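Local coordinates for SIR4-interacting protein SIF2 (Saccharomyces cerevisiae, PDB 1R5M) that antagonizes telomeric silencing, belongs to the Set3C corepressor complex and may recruit SIR4 to non-telomeric sites, at residues 240-252 against 264-278. Sequence-based numbering, arbitrary orientation.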
loop_
_atom_site.group_PDB
_atom_site.type_symbol
_atom_site.label_atom_id
_atom_site.label_comp_id
_atom_site.label_asym_id
_atom_site.label_seq_id
_atom_site.Cartn_x
_atom_site.Cartn_y
_atom_site.Cartn_z
ATOM N N THR A 240 -7.525 10.264 21.389
ATOM C CA THR A 240 -6.826 9.965 22.635
ATOM C C THR A 240 -5.492 10.706 22.640
ATOM O O THR A 240 -4.850 10.851 23.681
ATOM C CB THR A 240 -6.554 8.456 22.787
ATOM O OG1 THR A 240 -5.843 7.980 21.638
ATOM C CG2 THR A 240 -7.864 7.688 22.929
ATOM N N GLY A 241 -5.085 11.169 21.464
ATOM C CA GLY A 241 -3.833 11.892 21.342
ATOM C C GLY A 241 -3.627 12.446 19.946
ATOM O O GLY A 241 -4.367 12.116 19.017
ATOM N N LYS A 242 -2.625 13.302 19.800
ATOM C CA LYS A 242 -2.316 13.898 18.512
ATOM C C LYS A 242 -0.807 13.914 18.315
ATOM O O LYS A 242 -0.057 14.362 19.186
ATOM C CB LYS A 242 -2.884 15.319 18.435
ATOM C CG LYS A 242 -4.402 15.370 18.564
ATOM C CD LYS A 242 -4.939 16.787 18.447
ATOM C CE LYS A 242 -6.452 16.808 18.601
ATOM N NZ LYS A 242 -7.011 18.183 18.481
ATOM N N LEU A 243 -0.370 13.397 17.172
ATOM C CA LEU A 243 1.044 13.342 16.836
ATOM C C LEU A 243 1.338 14.543 15.943
ATOM O O LEU A 243 0.935 14.582 14.781
ATOM C CB LEU A 243 1.345 12.028 16.114
ATOM C CG LEU A 243 0.802 10.790 16.842
ATOM C CD1 LEU A 243 1.170 9.530 16.071
ATOM C CD2 LEU A 243 1.361 10.724 18.258
ATOM N N ILE A 244 2.029 15.529 16.508
ATOM C CA ILE A 244 2.351 16.756 15.788
ATOM C C ILE A 244 3.805 16.798 15.337
ATOM O O ILE A 244 4.714 16.525 16.119
ATOM C CB ILE A 244 2.077 17.996 16.673
ATOM C CG1 ILE A 244 0.634 17.967 17.186
ATOM C CG2 ILE A 244 2.334 19.270 15.878
ATOM C CD1 ILE A 244 -0.416 17.979 16.094
ATOM N N GLY A 245 4.014 17.148 14.073
ATOM C CA GLY A 245 5.366 17.219 13.546
ATOM C C GLY A 245 5.434 17.483 12.052
ATOM O O GLY A 245 6.197 18.338 11.605
ATOM N N HIS A 246 4.645 16.753 11.270
ATOM C CA HIS A 246 4.648 16.941 9.821
ATOM C C HIS A 246 4.067 18.287 9.399
ATOM O O HIS A 246 3.215 18.850 10.092
ATOM C CB HIS A 246 3.875 15.810 9.138
ATOM C CG HIS A 246 4.618 14.512 9.100
ATOM N ND1 HIS A 246 5.822 14.364 8.446
ATOM C CD2 HIS A 246 4.316 13.295 9.614
ATOM C CE1 HIS A 246 6.231 13.112 8.558
ATOM N NE2 HIS A 246 5.335 12.443 9.260
ATOM N N HIS A 247 4.531 18.795 8.260
ATOM C CA HIS A 247 4.064 20.080 7.747
ATOM C C HIS A 247 3.315 19.933 6.427
ATOM O O HIS A 247 3.102 20.914 5.714
ATOM C CB HIS A 247 5.243 21.036 7.539
ATOM C CG HIS A 247 6.126 21.183 8.738
ATOM N ND1 HIS A 247 6.968 20.181 9.169
ATOM C CD2 HIS A 247 6.299 22.216 9.596
ATOM C CE1 HIS A 247 7.623 20.591 10.241
ATOM N NE2 HIS A 247 7.235 21.822 10.521
ATOM N N GLY A 248 2.919 18.709 6.097
ATOM C CA GLY A 248 2.199 18.483 4.859
ATOM C C GLY A 248 1.340 17.237 4.948
ATOM O O GLY A 248 1.419 16.514 5.940
ATOM N N PRO A 249 0.508 16.959 3.931
ATOM C CA PRO A 249 -0.361 15.778 3.929
ATOM C C PRO A 249 0.381 14.483 4.255
ATOM O O PRO A 249 1.554 14.317 3.910
ATOM C CB PRO A 249 -0.936 15.783 2.519
ATOM C CG PRO A 249 -1.055 17.254 2.232
ATOM C CD PRO A 249 0.270 17.783 2.731
ATOM N N ILE A 250 -0.318 13.569 4.921
ATOM C CA ILE A 250 0.250 12.285 5.316
ATOM C C ILE A 250 0.051 11.268 4.195
ATOM O O ILE A 250 -1.079 10.927 3.847
ATOM C CB ILE A 250 -0.420 11.777 6.612
ATOM C CG1 ILE A 250 -0.291 12.835 7.715
ATOM C CG2 ILE A 250 0.217 10.470 7.050
ATOM C CD1 ILE A 250 1.145 13.221 8.051
ATOM N N SER A 251 1.157 10.783 3.642
ATOM C CA SER A 251 1.116 9.836 2.530
ATOM C C SER A 251 1.242 8.372 2.935
ATOM O O SER A 251 0.815 7.483 2.196
ATOM C CB SER A 251 2.228 10.175 1.534
ATOM O OG SER A 251 3.496 10.142 2.170
ATOM N N VAL A 252 1.824 8.123 4.102
ATOM C CA VAL A 252 2.027 6.755 4.567
ATOM C C VAL A 252 1.909 6.633 6.078
ATOM O O VAL A 252 2.404 7.481 6.815
ATOM C CB VAL A 252 3.447 6.241 4.204
ATOM C CG1 VAL A 252 3.604 4.783 4.630
ATOM C CG2 VAL A 252 3.710 6.409 2.711
ATOM N N SER A 264 5.558 7.182 9.668
ATOM C CA SER A 264 4.710 8.053 8.864
ATOM C C SER A 264 5.566 8.733 7.800
ATOM O O SER A 264 6.763 8.944 7.995
ATOM C CB SER A 264 4.022 9.113 9.738
ATOM O OG SER A 264 4.964 9.970 10.362
ATOM N N ALA A 265 4.956 9.030 6.658
ATOM C CA ALA A 265 5.649 9.727 5.577
ATOM C C ALA A 265 4.730 10.868 5.183
ATOM O O ALA A 265 3.506 10.768 5.325
ATOM C CB ALA A 265 5.886 8.804 4.392
ATOM N N SER A 266 5.308 11.951 4.680
ATOM C CA SER A 266 4.512 13.113 4.320
ATOM C C SER A 266 4.958 13.793 3.034
ATOM O O SER A 266 6.063 13.559 2.539
ATOM C CB SER A 266 4.568 14.123 5.471
ATOM O OG SER A 266 4.022 15.377 5.100
ATOM N N ASP A 267 4.076 14.629 2.495
ATOM C CA ASP A 267 4.387 15.385 1.293
ATOM C C ASP A 267 5.513 16.348 1.648
ATOM O O ASP A 267 6.182 16.877 0.757
ATOM C CB ASP A 267 3.176 16.198 0.823
ATOM C CG ASP A 267 2.118 15.349 0.145
ATOM O OD1 ASP A 267 2.299 14.120 0.036
ATOM O OD2 ASP A 267 1.096 15.925 -0.285
ATOM N N ASP A 268 5.723 16.572 2.946
ATOM C CA ASP A 268 6.772 17.486 3.389
ATOM C C ASP A 268 8.175 16.931 3.177
ATOM O O ASP A 268 9.164 17.570 3.542
ATOM C CB ASP A 268 6.569 17.926 4.858
ATOM C CG ASP A 268 6.827 16.817 5.883
ATOM O OD1 ASP A 268 7.389 15.758 5.537
ATOM O OD2 ASP A 268 6.473 17.035 7.063
ATOM N N GLY A 269 8.253 15.748 2.573
ATOM C CA GLY A 269 9.537 15.137 2.278
ATOM C C GLY A 269 10.260 14.449 3.419
ATOM O O GLY A 269 11.438 14.114 3.292
ATOM N N THR A 270 9.567 14.219 4.528
ATOM C CA THR A 270 10.203 13.567 5.664
ATOM C C THR A 270 9.465 12.333 6.145
ATOM O O THR A 270 8.289 12.126 5.839
ATOM C CB THR A 270 10.301 14.497 6.892
ATOM O OG1 THR A 270 8.988 14.721 7.427
ATOM C CG2 THR A 270 10.931 15.829 6.515
ATOM N N LEU A 271 10.195 11.517 6.893
ATOM C CA LEU A 271 9.639 10.334 7.528
ATOM C C LEU A 271 9.744 10.619 9.011
ATOM O O LEU A 271 10.701 11.252 9.459
ATOM C CB LEU A 271 10.479 9.090 7.256
ATOM C CG LEU A 271 10.598 8.537 5.846
ATOM C CD1 LEU A 271 11.399 7.245 5.906
ATOM C CD2 LEU A 271 9.216 8.290 5.260
ATOM N N ARG A 272 8.758 10.175 9.772
ATOM C CA ARG A 272 8.817 10.327 11.216
ATOM C C ARG A 272 8.499 8.972 11.836
ATOM O O ARG A 272 7.765 8.164 11.256
ATOM C CB ARG A 272 7.845 11.410 11.702
ATOM C CG ARG A 272 8.408 12.831 11.548
ATOM C CD ARG A 272 7.422 13.897 12.016
ATOM N NE ARG A 272 7.909 15.259 11.777
ATOM C CZ ARG A 272 8.663 15.956 12.623
ATOM N NH1 ARG A 272 9.033 15.435 13.785
ATOM N NH2 ARG A 272 9.045 17.189 12.306
ATOM N N ILE A 273 9.095 8.716 12.995
ATOM C CA ILE A 273 8.889 7.471 13.732
ATOM C C ILE A 273 8.267 7.903 15.052
ATOM O O ILE A 273 8.805 8.779 15.734
ATOM C CB ILE A 273 10.229 6.745 14.015
ATOM C CG1 ILE A 273 10.969 6.455 12.702
ATOM C CG2 ILE A 273 9.965 5.453 14.775
ATOM C CD1 ILE A 273 10.236 5.526 11.751
ATOM N N TRP A 274 7.139 7.302 15.417
ATOM C CA TRP A 274 6.454 7.685 16.651
ATOM C C TRP A 274 6.348 6.569 17.673
ATOM O O TRP A 274 5.996 5.433 17.342
ATOM C CB TRP A 274 5.038 8.186 16.348
ATOM C CG TRP A 274 4.947 9.150 15.213
ATOM C CD1 TRP A 274 4.939 8.848 13.878
ATOM C CD2 TRP A 274 4.843 10.575 15.305
ATOM N NE1 TRP A 274 4.834 9.996 13.137
ATOM C CE2 TRP A 274 4.773 11.072 13.984
ATOM C CE3 TRP A 274 4.804 11.483 16.373
ATOM C CZ2 TRP A 274 4.662 12.435 13.700
ATOM C CZ3 TRP A 274 4.695 12.844 16.090
ATOM C CH2 TRP A 274 4.624 13.305 14.761
ATOM N N HIS A 275 6.645 6.915 18.922
ATOM C CA HIS A 275 6.566 5.978 20.035
ATOM C C HIS A 275 5.442 6.385 20.982
ATOM O O HIS A 275 4.652 5.547 21.416
ATOM C CB HIS A 275 7.879 5.962 20.812
ATOM C CG HIS A 275 7.743 5.449 22.212
ATOM N ND1 HIS A 275 7.499 4.125 22.500
ATOM C CD2 HIS A 275 7.788 6.091 23.402
ATOM C CE1 HIS A 275 7.403 3.972 23.809
ATOM N NE2 HIS A 275 7.574 5.151 24.379
ATOM N N GLY A 276 5.387 7.674 21.304
ATOM C CA GLY A 276 4.370 8.182 22.210
ATOM C C GLY A 276 2.988 8.240 21.594
ATOM O O GLY A 276 2.847 8.387 20.381
ATOM N N GLY A 277 1.964 8.126 22.432
ATOM C CA GLY A 277 0.598 8.170 21.937
ATOM C C GLY A 277 0.124 9.601 21.797
ATOM O O GLY A 277 -1.025 9.866 21.441
ATOM N N ASN A 278 1.025 10.531 22.079
ATOM C CA ASN A 278 0.723 11.949 21.994
ATOM C C ASN A 278 2.027 12.731 22.112
ATOM O O ASN A 278 2.925 12.341 22.854
ATOM C CB ASN A 278 -0.243 12.342 23.116
ATOM C CG ASN A 278 -0.429 13.837 23.231
ATOM O OD1 ASN A 278 0.327 14.517 23.928
ATOM N ND2 ASN A 278 -1.430 14.364 22.533
HETATM O O HOH W 1 -3.076 8.298 22.255
#
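H246, S264, W274 and D268 form the hydrogen-bonded tetrad characteristic of WD40 repeats, here in the fifth repeat of the beta-propeller. The H246 ring uses both nitrogens. ND1 donates to D268 OD2 at 3.1 Å, the oxygen lying in the ring plane while the nitrogen approaches on the syn side of the carboxylate; NE2 shares a 2.7 Å hydrogen bond with S264 OG. The same hydroxyl accepts from W274 NE1 in an almost straight bond (172°), tying the indole to the imidazole.

The carboxylate is gripped at both oxygens. OD2 also accepts a hydrogen bond from H247 N on its anti side, whereas OD1 accepts from T270 OG1 and T270 N, the latter closing an Asx turn. With an alanine at D268, H246 ND1 and H247 N would probably lose their shared acceptor, T270 the one that closes its turn, and the imidazole would be freer to rotate.

CH-pi contacts cover the faces of the rings. R272 CD sits 3.7 Å from the centroid of the H246 ring, and S266 CB covers the opposite face, nearer its rim. With CG anti to the carbonyl carbon (chi1 -81°) and the chain extended to NE, R272 lays its aliphatic part along this ring; its guanidinium lies over the backbone of G245, and NH1 hydrogen-bonds to S281 OG. L243 of strand 241-243, the outermost strand of the preceding blade, packs CB over the W274 six-membered ring.

Backbone bonds join the inner strands 250-256 and 261-266. S251 and V252 both face A265 in a classic beta bulge: S251 N donates to A265 O, V252 N does so only weakly, and A265 N returns a bond to V252 O. Beyond it, D267 N reaches P249 O at 2.9 Å, nearly along the C=O axis.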